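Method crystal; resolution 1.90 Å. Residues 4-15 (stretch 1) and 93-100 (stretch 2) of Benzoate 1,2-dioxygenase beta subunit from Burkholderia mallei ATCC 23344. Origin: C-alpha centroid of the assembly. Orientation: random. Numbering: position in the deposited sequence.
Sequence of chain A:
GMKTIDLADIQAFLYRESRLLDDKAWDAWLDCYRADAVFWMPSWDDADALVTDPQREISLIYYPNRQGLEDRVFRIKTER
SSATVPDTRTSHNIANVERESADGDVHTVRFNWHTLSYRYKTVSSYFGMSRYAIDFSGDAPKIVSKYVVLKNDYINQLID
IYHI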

# COMPACT_ATOMS: atom_id res chain seq x y z
N THR A 4 26.25 4.55 4.44
CA THR A 4 25.10 5.41 4.66
C THR A 4 23.92 4.68 4.03
O THR A 4 23.97 4.26 2.88
CB THR A 4 25.30 6.87 4.16
OG1 THR A 4 25.39 6.92 2.74
CG2 THR A 4 26.58 7.50 4.79
N ILE A 5 22.92 4.42 4.86
CA ILE A 5 21.77 3.63 4.52
C ILE A 5 20.64 4.53 4.92
O ILE A 5 20.64 5.10 6.03
CB ILE A 5 21.73 2.31 5.32
CG1 ILE A 5 22.88 1.39 4.93
CG2 ILE A 5 20.39 1.54 5.13
CD1 ILE A 5 22.81 0.89 3.50
N ASP A 6 19.69 4.71 4.01
CA ASP A 6 18.52 5.48 4.31
C ASP A 6 17.26 4.62 4.12
O ASP A 6 17.32 3.43 3.77
CB ASP A 6 18.47 6.74 3.46
CG ASP A 6 18.39 6.47 1.97
OD1 ASP A 6 18.00 5.37 1.55
OD2 ASP A 6 18.68 7.40 1.20
N LEU A 7 16.11 5.26 4.31
CA LEU A 7 14.84 4.57 4.25
C LEU A 7 14.60 3.97 2.89
O LEU A 7 14.08 2.86 2.79
CB LEU A 7 13.70 5.52 4.62
CG LEU A 7 12.31 4.94 4.59
CD1 LEU A 7 12.20 3.77 5.57
CD2 LEU A 7 11.27 6.06 4.89
N ALA A 8 14.98 4.68 1.83
CA ALA A 8 14.84 4.14 0.49
C ALA A 8 15.67 2.88 0.27
O ALA A 8 15.20 1.94 -0.37
CB ALA A 8 15.11 5.18 -0.59
N ASP A 9 16.89 2.84 0.80
CA ASP A 9 17.70 1.63 0.71
C ASP A 9 17.02 0.45 1.42
O ASP A 9 17.01 -0.69 0.93
CB ASP A 9 19.07 1.86 1.30
CG ASP A 9 19.86 2.88 0.54
OD1 ASP A 9 19.77 2.91 -0.71
OD2 ASP A 9 20.54 3.66 1.22
N ILE A 10 16.48 0.73 2.60
CA ILE A 10 15.76 -0.27 3.36
C ILE A 10 14.52 -0.76 2.62
O ILE A 10 14.26 -1.95 2.57
CB ILE A 10 15.40 0.24 4.78
CG1 ILE A 10 16.67 0.56 5.60
CG2 ILE A 10 14.54 -0.82 5.54
CD1 ILE A 10 16.45 1.38 6.87
N GLN A 11 13.73 0.17 2.06
CA GLN A 11 12.54 -0.16 1.28
C GLN A 11 12.89 -1.03 0.07
O GLN A 11 12.21 -2.03 -0.23
CB GLN A 11 11.79 1.14 0.89
CG GLN A 11 11.06 1.77 2.08
CD GLN A 11 10.43 3.12 1.78
OE1 GLN A 11 11.05 3.97 1.17
NE2 GLN A 11 9.21 3.32 2.25
N ALA A 12 14.00 -0.72 -0.59
CA ALA A 12 14.41 -1.47 -1.76
C ALA A 12 14.61 -2.92 -1.37
O ALA A 12 14.18 -3.85 -2.07
CB ALA A 12 15.69 -0.87 -2.38
N PHE A 13 15.26 -3.12 -0.23
CA PHE A 13 15.48 -4.45 0.30
C PHE A 13 14.21 -5.18 0.69
O PHE A 13 14.03 -6.38 0.35
CB PHE A 13 16.38 -4.40 1.50
CG PHE A 13 16.58 -5.74 2.12
CD1 PHE A 13 17.27 -6.71 1.43
CD2 PHE A 13 16.03 -6.03 3.36
CE1 PHE A 13 17.44 -7.95 1.98
CE2 PHE A 13 16.18 -7.27 3.90
CZ PHE A 13 16.87 -8.23 3.21
N LEU A 14 13.32 -4.49 1.40
CA LEU A 14 12.03 -5.05 1.76
C LEU A 14 11.22 -5.47 0.50
O LEU A 14 10.54 -6.49 0.52
CB LEU A 14 11.20 -4.09 2.64
CG LEU A 14 11.70 -3.66 4.03
CD1 LEU A 14 10.76 -2.64 4.71
CD2 LEU A 14 11.89 -4.94 4.90
N TYR A 15 11.27 -4.65 -0.55
CA TYR A 15 10.53 -4.96 -1.75
C TYR A 15 11.14 -6.20 -2.40
O TYR A 15 10.42 -7.05 -2.87
CB TYR A 15 10.50 -3.79 -2.74
CG TYR A 15 9.90 -2.49 -2.16
CD1 TYR A 15 9.13 -2.49 -0.99
CD2 TYR A 15 10.15 -1.29 -2.76
CE1 TYR A 15 8.58 -1.33 -0.48
CE2 TYR A 15 9.63 -0.11 -2.26
CZ TYR A 15 8.85 -0.13 -1.11
OH TYR A 15 8.37 1.06 -0.64
N ASN A 93 2.48 -6.32 -0.10
CA ASN A 93 2.28 -4.88 -0.16
C ASN A 93 2.76 -4.30 1.14
O ASN A 93 2.13 -4.48 2.19
CB ASN A 93 0.81 -4.51 -0.37
CG ASN A 93 0.22 -5.11 -1.67
OD1 ASN A 93 0.31 -4.52 -2.77
ND2 ASN A 93 -0.44 -6.26 -1.52
N ILE A 94 3.93 -3.67 1.09
CA ILE A 94 4.64 -3.20 2.29
C ILE A 94 4.36 -1.72 2.38
O ILE A 94 4.64 -0.98 1.41
CB ILE A 94 6.17 -3.43 2.15
CG1 ILE A 94 6.55 -4.93 1.92
CG2 ILE A 94 6.97 -2.79 3.36
CD1 ILE A 94 6.05 -5.82 2.94
N ALA A 95 3.85 -1.28 3.54
CA ALA A 95 3.34 0.09 3.73
C ALA A 95 3.84 0.68 5.05
O ALA A 95 4.16 -0.02 6.01
CB ALA A 95 1.79 0.07 3.75
N ASN A 96 3.87 1.99 5.10
CA ASN A 96 4.02 2.73 6.35
C ASN A 96 5.32 2.35 7.05
O ASN A 96 5.38 2.12 8.26
CB ASN A 96 2.81 2.51 7.27
CG ASN A 96 1.50 3.12 6.75
OD1 ASN A 96 1.21 3.14 5.56
ND2 ASN A 96 0.65 3.55 7.69
N VAL A 97 6.38 2.31 6.26
CA VAL A 97 7.69 1.91 6.78
C VAL A 97 8.30 3.05 7.61
O VAL A 97 8.44 4.15 7.15
CB VAL A 97 8.66 1.53 5.67
CG1 VAL A 97 10.00 1.06 6.34
CG2 VAL A 97 8.07 0.42 4.75
N GLU A 98 8.66 2.73 8.85
CA GLU A 98 9.30 3.64 9.77
C GLU A 98 10.58 3.07 10.29
O GLU A 98 10.61 1.95 10.79
CB GLU A 98 8.41 3.89 10.96
CG GLU A 98 7.11 4.63 10.58
CD GLU A 98 6.28 4.83 11.79
OE1 GLU A 98 6.59 5.75 12.58
OE2 GLU A 98 5.39 4.01 12.01
N ARG A 99 11.64 3.86 10.23
CA ARG A 99 12.91 3.48 10.84
C ARG A 99 12.82 3.70 12.34
O ARG A 99 12.37 4.73 12.78
CB ARG A 99 14.03 4.34 10.26
CG ARG A 99 14.27 4.06 8.77
CD ARG A 99 15.41 4.92 8.23
NE ARG A 99 16.65 4.73 9.00
CZ ARG A 99 17.71 5.52 8.88
NH1 ARG A 99 17.69 6.54 8.03
NH2 ARG A 99 18.79 5.29 9.64
N GLU A 100 13.27 2.71 13.12
CA GLU A 100 13.21 2.80 14.57
C GLU A 100 14.57 3.06 15.21
O GLU A 100 14.66 3.86 16.15
CB GLU A 100 12.61 1.53 15.11
CG GLU A 100 11.15 1.42 14.82
CD GLU A 100 10.53 0.23 15.49
OE1 GLU A 100 11.19 -0.81 15.59
OE2 GLU A 100 9.38 0.36 15.93
O HOH W 1 16.16 7.63 6.00
O HOH W 2 6.75 1.09 1.50

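The helix formed by residues 7-15 lies across the strand 93-100 at 124° between their N-to-C directions, with an axial closest approach of 9.5 Å. That spacing leaves room for one layer of side chains, and the two stretches together bury 442 Å² without a single direct hydrogen bond between them. Shape therefore carries most of the contact.

From the strand, Ile 94, Val 97 and Arg 99 point their CA-to-CB bonds toward the helix, while Ala 95, Asn 96 and Glu 98 point away. Asn 96, with phi/psi of 59/46, interrupts the regular alternation, so that two residues rather than one separate Ile 94 from Val 97 on the same side.

Val 97 is the central knob. Its t rotamer spreads the two methyl groups along the helix: CG1 meets Leu 7 CD1 at 3.6 Å, and CG2 lies 4.1 Å from Leu 14 CD1. On the side of Val 97 where the CB hydrogen points, Gln 11 NE2 comes within 3.9 Å of Val 97 CB. Leu 7, Gln 11 and Leu 14, about one turn apart in succession, thus form the hollow that receives the valine. Leu 7 and Gln 11 leave the helix sideways, yet their ends come nearer to the strand and serve as flanks of this pocket; Leu 14 points toward the strand directly.

A second knob, Ile 94, fits between Leu 14 and Tyr 15. Its CG2 packs 4.0 Å from Leu 14 CD1, so this one leucine methyl touches both strand knobs. On the tyrosine side, Ile 94 CB sits at the ring edge, near the ring plane, 4.1 Å from Tyr 15 CE1. Beyond the edge, water 2 links the two residues, lying 2.7 Å from Tyr 15 OH and donating to Ile 94 O at 3.0 Å.

At the start of the helix, Arg 99 supplies a long ridge instead of a compact knob. Its CG rests 3.8 Å from Leu 7 CD1 and its CD 3.9 Å from Ile 10 CD1, so the aliphatic part of the chain covers apolar groups before the guanidinium reaches the first turn. There NH1 approaches Ile 5 O at 3.8 Å and Asp 6 CA at 4.0 Å. Water 1 bridges the arginine and the helix start from one side, off the line joining its two donors, accepting from Arg 99 NH1 at 2.8 Å and from Leu 7 N at 2.9 Å. This turn is held in shape by a reciprocal pair: Asp 9 N donates to Asp 6 OD1 (2.9 Å), the N-cap bond, and Asp 6 N donates to Asp 9 OD2 (3.1 Å).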